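Local coordinates for protein acetylxylan esterase A (Aspergillus awamori, PDB 5X6S) that removes acetyl side groups from the backbone of acetylated xylan as a secreted serine esterase of carbohydrate esterase family 1, at residues 100-103 / 104-108; 122-125 / 126-129; 144-147 / 148-151. All coordinates share one frame; numbering follows the deposited sequence.

Contact 1: residues 100-103 / 104-108; sequences TWTI and SKYGA
The carbonyl oxygen of Trp101 accepts the shortest hydrogen bond of this last turn of helix 91-106, with Lys105 N 2.8 Å from Trp101 O and an N-H...O angle of 161°. Both side chains leave the helix with CG anti to the backbone N (chi1 -177° for Trp101, 174° for Lys105) and run side by side in the same direction. The lysine chain is laid over one face of the indole: its CB sits 4.0 Å from the centroid of the six-membered ring of Trp101 and almost on the ring normal, a CH-pi contact, while CG lies over the CH2-CZ2 rim and CD passes beyond it. Farther out, Lys105 NZ comes within 3.7 Å of Trp101 CH2, still beside the benzo part of the ring.

Tyr106 crosses the indole at a slant, its CE1 4.0 Å from Trp101 CZ3. Its backbone N bonds to Thr102 O, which also lies in the plane of the phenol ring at its edge. Thr102 CG2 reaches toward CD1 of the same ring, while its OG1 turns back to Met98 O. Gly107 is the first residue to leave helical phi/psi, with positive phi, and Ala108 N makes an i to i+5 bond to Ile103 O, 3.0 Å, in the carbonyl plane on a lone pair, as at a glycine-terminated helix C-end.

Trp101, Thr102 and Tyr106 rest on strand 18-23, Thr102 and Tyr106 also on strand 63-68, and Ile103 and Ala108 on Ile33 of strand 33-37. On another side, Thr100, Trp101, Ile103 and Ser104 pack against the same helix of a second copy of the protein in the crystal assembly, although the enzyme is a monomer.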
ATOM      1  N   THR A 100      -3.649   6.798   8.164  1.00 15.69           N
ATOM      2  CA  THR A 100      -2.355   7.321   7.792  1.00 16.68           C
ATOM      3  C   THR A 100      -1.716   8.075   8.947  1.00 15.97           C
ATOM      4  O   THR A 100      -0.490   8.007   9.113  1.00 16.44           O
ATOM      5  CB  THR A 100      -2.433   8.188   6.528  1.00 17.02           C
ATOM      6  OG1 THR A 100      -3.238   9.343   6.807  1.00 17.38           O
ATOM      7  CG2 THR A 100      -2.989   7.354   5.315  1.00 16.35           C
ATOM      8  N   TRP A 101      -2.536   8.747   9.760  1.00 14.67           N
ATOM      9  CA  TRP A 101      -2.063   9.465  10.959  1.00 15.97           C
ATOM     10  C   TRP A 101      -1.421   8.464  11.926  1.00 16.49           C
ATOM     11  O   TRP A 101      -0.336   8.724  12.458  1.00 16.31           O
ATOM     12  CB  TRP A 101      -3.197  10.191  11.678  1.00 15.79           C
ATOM     13  CG  TRP A 101      -2.765  10.993  12.872  1.00 18.34           C
ATOM     14  CD1 TRP A 101      -2.290  12.294  12.893  1.00 18.64           C
ATOM     15  CD2 TRP A 101      -2.677  10.520  14.206  1.00 17.59           C
ATOM     16  NE1 TRP A 101      -1.965  12.654  14.163  1.00 19.86           N
ATOM     17  CE2 TRP A 101      -2.197  11.594  14.999  1.00 19.98           C
ATOM     18  CE3 TRP A 101      -2.972   9.302  14.819  1.00 18.23           C
ATOM     19  CZ2 TRP A 101      -2.007  11.471  16.371  1.00 20.53           C
ATOM     20  CZ3 TRP A 101      -2.807   9.191  16.164  1.00 20.69           C
ATOM     21  CH2 TRP A 101      -2.300  10.266  16.932  1.00 20.66           C
ATOM     22  N   THR A 102      -2.083   7.325  12.120  1.00 15.30           N
ATOM     23  CA  THR A 102      -1.639   6.320  13.067  1.00 15.79           C
ATOM     24  C   THR A 102      -0.341   5.643  12.561  1.00 16.44           C
ATOM     25  O   THR A 102       0.598   5.396  13.368  1.00 17.59           O
ATOM     26  CB  THR A 102      -2.737   5.256  13.292  1.00 15.49           C
ATOM     27  OG1 THR A 102      -3.928   5.902  13.778  1.00 15.30           O
ATOM     28  CG2 THR A 102      -2.293   4.163  14.284  1.00 15.23           C
ATOM     29  N   ILE A 103      -0.270   5.386  11.250  1.00 15.93           N
ATOM     30  CA  ILE A 103       0.960   4.812  10.657  1.00 17.12           C
ATOM     31  C   ILE A 103       2.142   5.686  11.025  1.00 17.95           C
ATOM     32  O   ILE A 103       3.175   5.198  11.583  1.00 19.28           O
ATOM     33  CB  ILE A 103       0.885   4.615   9.136  1.00 16.61           C
ATOM     34  CG1 ILE A 103      -0.112   3.471   8.804  1.00 17.90           C
ATOM     35  CG2 ILE A 103       2.299   4.283   8.589  1.00 17.82           C
ATOM     36  CD1 ILE A 103      -0.548   3.414   7.343  1.00 18.07           C
ATOM     37  N   SER A 104       2.030   6.972  10.730  1.00 18.25           N
ATOM     38  CA  SER A 104       3.145   7.866  11.034  1.00 18.55           C
ATOM     39  C   SER A 104       3.382   8.079  12.520  1.00 19.30           C
ATOM     40  O   SER A 104       4.534   8.029  12.987  1.00 20.17           O
ATOM     41  CB  SER A 104       2.955   9.198  10.334  1.00 20.00           C
ATOM     42  OG  SER A 104       4.025  10.051  10.679  1.00 20.66           O
ATOM     43  N   LYS A 105       2.331   8.316  13.295  1.00 18.89           N
ATOM     44  CA  LYS A 105       2.522   8.648  14.706  1.00 22.00           C
ATOM     45  C   LYS A 105       3.184   7.501  15.486  1.00 21.81           C
ATOM     46  O   LYS A 105       4.060   7.742  16.353  1.00 19.71           O
ATOM     47  CB  LYS A 105       1.231   9.088  15.379  1.00 22.75           C
ATOM     48  CG  LYS A 105       1.336   9.302  16.893  1.00 28.39           C
ATOM     49  CD  LYS A 105       1.753  10.728  17.266  1.00 30.77           C
ATOM     50  CE  LYS A 105       1.774  10.927  18.803  1.00 35.34           C
ATOM     51  NZ  LYS A 105       0.406  10.850  19.421  1.00 41.21           N
ATOM     52  N   TYR A 106       2.805   6.259  15.159  1.00 19.68           N
ATOM     53  CA  TYR A 106       3.297   5.112  15.921  1.00 21.59           C
ATOM     54  C   TYR A 106       4.307   4.247  15.201  1.00 20.89           C
ATOM     55  O   TYR A 106       4.695   3.249  15.708  1.00 22.24           O
ATOM     56  CB  TYR A 106       2.128   4.268  16.453  1.00 20.26           C
ATOM     57  CG  TYR A 106       1.309   5.009  17.464  1.00 22.02           C
ATOM     58  CD1 TYR A 106       0.267   5.793  17.088  1.00 22.10           C
ATOM     59  CD2 TYR A 106       1.615   4.932  18.845  1.00 20.70           C
ATOM     60  CE1 TYR A 106      -0.480   6.507  18.044  1.00 23.77           C
ATOM     61  CE2 TYR A 106       0.881   5.646  19.801  1.00 21.36           C
ATOM     62  CZ  TYR A 106      -0.153   6.426  19.395  1.00 23.93           C
ATOM     63  OH  TYR A 106      -0.893   7.112  20.316  1.00 27.11           O
ATOM     64  N   GLY A 107       4.744   4.635  14.021  1.00 20.50           N
ATOM     65  CA  GLY A 107       5.648   3.806  13.263  1.00 20.33           C
ATOM     66  C   GLY A 107       5.006   2.469  12.985  1.00 20.17           C
ATOM     67  O   GLY A 107       5.668   1.440  12.991  1.00 22.00           O
ATOM     68  N   ALA A 108       3.710   2.459  12.692  1.00 20.04           N
ATOM     69  CA  ALA A 108       3.009   1.219  12.362  1.00 18.60           C
ATOM     70  C   ALA A 108       3.388   0.692  10.999  1.00 19.55           C
ATOM     71  O   ALA A 108       3.807   1.444  10.139  1.00 20.21           O
ATOM     72  CB  ALA A 108       1.500   1.424  12.445  1.00 17.59           C
TER

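Contact 2: residues 122-125 / 126-129; sequences AMMT and NVMA
Met124 and Met128, one turn apart on helix 120-131, bring their sulfur atoms within 4.0 Å of each other. The helix connects strands 113-118 and 138-142 in a beta-alpha-beta unit of the alpha/beta-hydrolase fold. It follows Ser119, probably the nucleophile of the charge relay system.

Apolar packing is concentrated on the methionine side. Both thioether chains are folded rather than extended, and they meet at a slant. Met124 has CG anti to its backbone N (chi1 177°) and then bends at chi2 and chi3, which brings SD to 4.0 Å from Met128 CG and 4.1 Å from Val127 CB; Val127 CG1 reaches the same sulfur. Met128 bends in both of these torsions too, and its CG lies close to Met124 O. The two methionines also pack on Ile95 of helix 91-106, so the pair packs between the two helices. Met123 packs separately, on Val145 and Phe150.

The backbone bonds are regular i to i+4 links, from Asn126 N to Ala122 O, Val127 N to Met123 O, Met128 N to Met124 O and Ala129 N to Thr125 O. That of Met128 is the shortest, at 2.7 Å, and runs nearly along the C=O axis of Met124.

Two polar side chains are buried, and both find partners beyond this turn. Thr125 OG1 bonds back to Gly121 O, which lies in the apparent nucleophile-elbow sequence, while its side chain packs on Ala139 and Val141 of strand 138-142. The Asn126 amide is held at both ends: OD1 accepts from Trp217 NE1, and ND2 donates to Val145 O, which fixes the amide flip. Asn126 ND2 also passes 3.6 Å from Ala122 O, but without hydrogen-bond geometry.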
ATOM      1  N   ALA A 122     -19.975  -3.039   8.864  1.00 16.26           N
ATOM      2  CA  ALA A 122     -19.599  -3.988   7.800  1.00 15.88           C
ATOM      3  C   ALA A 122     -19.882  -3.402   6.413  1.00 16.06           C
ATOM      4  O   ALA A 122     -19.107  -3.659   5.468  1.00 16.28           O
ATOM      5  CB  ALA A 122     -20.288  -5.311   7.979  1.00 15.24           C
ATOM      6  N   MET A 123     -20.977  -2.662   6.286  1.00 16.22           N
ATOM      7  CA  MET A 123     -21.231  -1.916   5.037  1.00 17.68           C
ATOM      8  C   MET A 123     -20.041  -0.964   4.741  1.00 17.47           C
ATOM      9  O   MET A 123     -19.527  -0.899   3.621  1.00 16.39           O
ATOM     10  CB  MET A 123     -22.477  -1.105   5.128  1.00 17.61           C
ATOM     11  CG  MET A 123     -23.752  -1.886   5.454  1.00 20.25           C
ATOM     12  SD  MET A 123     -25.124  -0.760   5.370  1.00 20.74           S
ATOM     13  CE  MET A 123     -26.287  -1.490   6.508  1.00 21.70           C
ATOM     14  N   MET A 124     -19.623  -0.241   5.767  1.00 16.17           N
ATOM     15  CA  MET A 124     -18.494   0.695   5.643  1.00 15.84           C
ATOM     16  C   MET A 124     -17.197  -0.069   5.375  1.00 16.44           C
ATOM     17  O   MET A 124     -16.326   0.409   4.623  1.00 16.02           O
ATOM     18  CB  MET A 124     -18.404   1.583   6.884  1.00 16.08           C
ATOM     19  CG  MET A 124     -17.191   2.543   6.861  1.00 15.44           C
ATOM     20  SD  MET A 124     -17.101   3.596   5.408  1.00 17.17           S
ATOM     21  CE  MET A 124     -18.136   4.936   5.941  1.00 16.59           C
ATOM     22  N   THR A 125     -17.070  -1.286   5.904  1.00 16.42           N
ATOM     23  CA  THR A 125     -15.888  -2.066   5.593  1.00 15.19           C
ATOM     24  C   THR A 125     -15.756  -2.305   4.085  1.00 16.41           C
ATOM     25  O   THR A 125     -14.666  -2.157   3.514  1.00 15.98           O
ATOM     26  CB  THR A 125     -15.858  -3.394   6.426  1.00 15.34           C
ATOM     27  OG1 THR A 125     -15.751  -3.043   7.805  1.00 15.47           O
ATOM     28  CG2 THR A 125     -14.680  -4.257   6.084  1.00 14.55           C
ATOM     29  N   ASN A 126     -16.853  -2.680   3.436  1.00 17.60           N
ATOM     30  CA  ASN A 126     -16.848  -2.887   2.004  1.00 16.41           C
ATOM     31  C   ASN A 126     -16.535  -1.604   1.301  1.00 16.81           C
ATOM     32  O   ASN A 126     -15.795  -1.604   0.377  1.00 18.20           O
ATOM     33  CB  ASN A 126     -18.137  -3.462   1.476  1.00 17.44           C
ATOM     34  CG  ASN A 126     -18.256  -4.950   1.738  1.00 16.00           C
ATOM     35  OD1 ASN A 126     -17.354  -5.721   1.529  1.00 19.36           O
ATOM     36  ND2 ASN A 126     -19.361  -5.308   2.260  1.00 14.28           N
ATOM     37  N   VAL A 127     -17.095  -0.520   1.767  1.00 18.15           N
ATOM     38  CA  VAL A 127     -16.852   0.818   1.166  1.00 18.00           C
ATOM     39  C   VAL A 127     -15.365   1.194   1.268  1.00 17.20           C
ATOM     40  O   VAL A 127     -14.741   1.680   0.280  1.00 17.02           O
ATOM     41  CB  VAL A 127     -17.779   1.897   1.747  1.00 17.82           C
ATOM     42  CG1 VAL A 127     -17.359   3.308   1.290  1.00 19.35           C
ATOM     43  CG2 VAL A 127     -19.230   1.663   1.319  1.00 17.21           C
ATOM     44  N   MET A 128     -14.770   0.958   2.432  1.00 17.06           N
ATOM     45  CA  MET A 128     -13.324   1.272   2.643  1.00 16.45           C
ATOM     46  C   MET A 128     -12.447   0.454   1.709  1.00 16.19           C
ATOM     47  O   MET A 128     -11.455   0.943   1.186  1.00 16.38           O
ATOM     48  CB  MET A 128     -12.891   0.988   4.081  1.00 16.79           C
ATOM     49  CG  MET A 128     -13.479   1.946   5.159  1.00 15.27           C
ATOM     50  SD  MET A 128     -13.185   3.707   4.810  1.00 15.83           S
ATOM     51  CE  MET A 128     -11.386   3.684   4.650  1.00 18.35           C
ATOM     52  N   ALA A 129     -12.790  -0.819   1.524  1.00 16.40           N
ATOM     53  CA  ALA A 129     -12.042  -1.674   0.604  1.00 16.26           C
ATOM     54  C   ALA A 129     -12.062  -1.106  -0.837  1.00 15.95           C
ATOM     55  O   ALA A 129     -11.087  -1.205  -1.553  1.00 18.06           O
ATOM     56  CB  ALA A 129     -12.592  -3.091   0.633  1.00 16.13           C
TER

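Contact 3: residues 144-147 / 148-151; sequences GVSA and GCFY. With NAG (2-acetamido-2-deoxy-beta-D-glucopyranose), chain C.
Val145, just ahead of a pair of overlapping beta turns (type II from Ser146 to Cys149, type I from Gly148 to Tyr151), packs on Cys149, with Val145 CG2 3.6 Å from Cys149 CB. The same methyl meets Phe150 CD1 at 3.8 Å, the valine and phenylalanine side chains crossing at about a right angle. With CG1 anti to the carbonyl carbon (chi1 -54°), CG2 falls between the backbone N and the carbonyl carbon, from where it touches both partners.

Cys149 is gripped from several directions. Its N donates to Ser146 O at 3.0 Å, closing the type II turn, though it approaches from well above the carbonyl plane. Ser146 OG presses to 3.2 Å from Cys149 CB, and SG forms the disulfide to Cys164. Its carbonyl oxygen accepts a hydrogen bond from O6 of an N-acetylglucosamine of the protein's own glycan, 2.8 Å from Cys149 O, while Tyr151 presents its ring edge to the sugar. Gly148, shared by the two turns, has the positive phi (91°) of the third position of a type II turn.

This loop follows strand 138-142 and lies between helices: Val145, Ala147 and Phe150 lean on helix 120-131, Val145, Ser146 and Cys149 on helix 208-221, and Ser146 and Cys149 on Trp176 of helix 173-182.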
ATOM      1  N   GLY A 144     -22.864  -7.275   6.410  1.00 19.94           N
ATOM      2  CA  GLY A 144     -23.006  -5.976   5.781  1.00 20.73           C
ATOM      3  C   GLY A 144     -23.775  -6.078   4.453  1.00 21.24           C
ATOM      4  O   GLY A 144     -24.540  -7.027   4.225  1.00 20.93           O
ATOM      5  N   VAL A 145     -23.551  -5.103   3.586  1.00 21.02           N
ATOM      6  CA  VAL A 145     -24.053  -5.115   2.195  1.00 20.82           C
ATOM      7  C   VAL A 145     -22.889  -4.711   1.315  1.00 22.52           C
ATOM      8  O   VAL A 145     -21.914  -4.145   1.809  1.00 20.70           O
ATOM      9  CB  VAL A 145     -25.272  -4.203   1.951  1.00 20.63           C
ATOM     10  CG1 VAL A 145     -26.392  -4.507   2.929  1.00 19.75           C
ATOM     11  CG2 VAL A 145     -24.902  -2.729   1.993  1.00 20.28           C
ATOM     12  N   SER A 146     -22.978  -5.053   0.022  1.00 22.37           N
ATOM     13  CA  SER A 146     -21.889  -4.850  -0.947  1.00 22.32           C
ATOM     14  C   SER A 146     -21.578  -3.340  -1.059  1.00 20.82           C
ATOM     15  O   SER A 146     -22.412  -2.516  -0.723  1.00 19.26           O
ATOM     16  CB  SER A 146     -22.267  -5.432  -2.311  1.00 21.29           C
ATOM     17  OG  SER A 146     -23.467  -4.804  -2.776  1.00 23.03           O
ATOM     18  N   ALA A 147     -20.369  -3.015  -1.505  1.00 20.17           N
ATOM     19  CA  ALA A 147     -19.999  -1.629  -1.674  1.00 20.34           C
ATOM     20  C   ALA A 147     -20.891  -1.026  -2.756  1.00 20.49           C
ATOM     21  O   ALA A 147     -20.957  -1.525  -3.896  1.00 19.73           O
ATOM     22  CB  ALA A 147     -18.515  -1.494  -2.054  1.00 20.70           C
ATOM     23  N   GLY A 148     -21.603   0.016  -2.388  1.00 21.00           N
ATOM     24  CA  GLY A 148     -22.481   0.735  -3.288  1.00 22.60           C
ATOM     25  C   GLY A 148     -23.896   0.197  -3.293  1.00 23.07           C
ATOM     26  O   GLY A 148     -24.721   0.736  -3.975  1.00 25.22           O
ATOM     27  N   CYS A 149     -24.187  -0.832  -2.497  1.00 23.67           N
ATOM     28  CA  CYS A 149     -25.574  -1.290  -2.311  1.00 24.26           C
ATOM     29  C   CYS A 149     -26.437  -0.245  -1.601  1.00 24.56           C
ATOM     30  O   CYS A 149     -27.659  -0.173  -1.812  1.00 22.97           O
ATOM     31  CB  CYS A 149     -25.576  -2.644  -1.582  1.00 25.36           C
ATOM     32  SG  CYS A 149     -27.135  -3.608  -1.681  1.00 25.60           S
ATOM     33  N   PHE A 150     -25.816   0.597  -0.755  1.00 22.01           N
ATOM     34  CA  PHE A 150     -26.556   1.657  -0.079  1.00 22.98           C
ATOM     35  C   PHE A 150     -26.476   2.984  -0.799  1.00 21.55           C
ATOM     36  O   PHE A 150     -26.931   4.007  -0.267  1.00 22.43           O
ATOM     37  CB  PHE A 150     -26.148   1.830   1.404  1.00 22.66           C
ATOM     38  CG  PHE A 150     -27.088   1.178   2.390  1.00 22.69           C
ATOM     39  CD1 PHE A 150     -27.670  -0.076   2.121  1.00 22.93           C
ATOM     40  CD2 PHE A 150     -27.373   1.796   3.609  1.00 23.07           C
ATOM     41  CE1 PHE A 150     -28.505  -0.686   3.050  1.00 22.68           C
ATOM     42  CE2 PHE A 150     -28.194   1.181   4.556  1.00 23.82           C
ATOM     43  CZ  PHE A 150     -28.774  -0.071   4.262  1.00 23.41           C
ATOM     44  N   TYR A 151     -25.921   2.966  -1.994  1.00 23.34           N
ATOM     45  CA  TYR A 151     -26.014   4.134  -2.908  1.00 24.73           C
ATOM     46  C   TYR A 151     -27.353   4.852  -2.750  1.00 25.66           C
ATOM     47  O   TYR A 151     -28.430   4.226  -2.725  1.00 25.19           O
ATOM     48  CB  TYR A 151     -25.828   3.664  -4.349  1.00 26.02           C
ATOM     49  CG  TYR A 151     -26.113   4.698  -5.406  1.00 27.76           C
ATOM     50  CD1 TYR A 151     -25.147   5.647  -5.775  1.00 27.77           C
ATOM     51  CD2 TYR A 151     -27.360   4.715  -6.071  1.00 28.91           C
ATOM     52  CE1 TYR A 151     -25.401   6.574  -6.782  1.00 27.95           C
ATOM     53  CE2 TYR A 151     -27.640   5.641  -7.053  1.00 28.77           C
ATOM     54  CZ  TYR A 151     -26.684   6.555  -7.420  1.00 30.02           C
ATOM     55  OH  TYR A 151     -27.008   7.448  -8.399  1.00 29.19           O
TER
HETATM   56  C1  NAG C   1     -30.803   1.759  -3.511  1.00 29.30           C
HETATM   57  C2  NAG C   1     -30.988   2.939  -4.474  1.00 28.50           C
HETATM   58  C3  NAG C   1     -30.958   2.496  -5.939  1.00 31.36           C
HETATM   59  C4  NAG C   1     -29.716   1.665  -6.250  1.00 30.55           C
HETATM   60  C5  NAG C   1     -29.543   0.559  -5.191  1.00 27.84           C
HETATM   61  C6  NAG C   1     -28.212  -0.143  -5.354  1.00 27.41           C
HETATM   62  C7  NAG C   1     -32.446   4.776  -3.755  1.00 31.93           C
HETATM   63  C8  NAG C   1     -33.846   5.205  -3.453  1.00 32.53           C
HETATM   64  N2  NAG C   1     -32.268   3.546  -4.180  1.00 28.85           N
HETATM   65  O3  NAG C   1     -31.034   3.658  -6.744  1.00 32.22           O
HETATM   66  O4  NAG C   1     -29.738   1.010  -7.506  1.00 35.32           O
HETATM   67  O5  NAG C   1     -29.647   1.003  -3.843  1.00 29.13           O
HETATM   68  O6  NAG C   1     -28.150  -1.171  -4.376  1.00 26.78           O
HETATM   69  O7  NAG C   1     -31.519   5.577  -3.573  1.00 36.45           O

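How the contacts relate
The contacts follow one another along the chain without interleaving. Contact 1 ends helix 91-106, which leads through a loop to strand 113-118; contact 2 lies on the helix after that strand, and contact 3 on the loop after the next, strand 138-142, its parallel neighbour in the central sheet. Contacts 2 and 3, with centres 8 Å apart, touch directly: besides the Asn126 amide, Ala122 CB packs on Gly144 CA at 3.6 Å. They thus link the helix that follows the probable nucleophile to the loop that touches the protein's glycan. Contact 1 lies about 21 Å and 29 Å from them, centre to centre, across the chain's centre from contact 3, where two copies meet in the crystal.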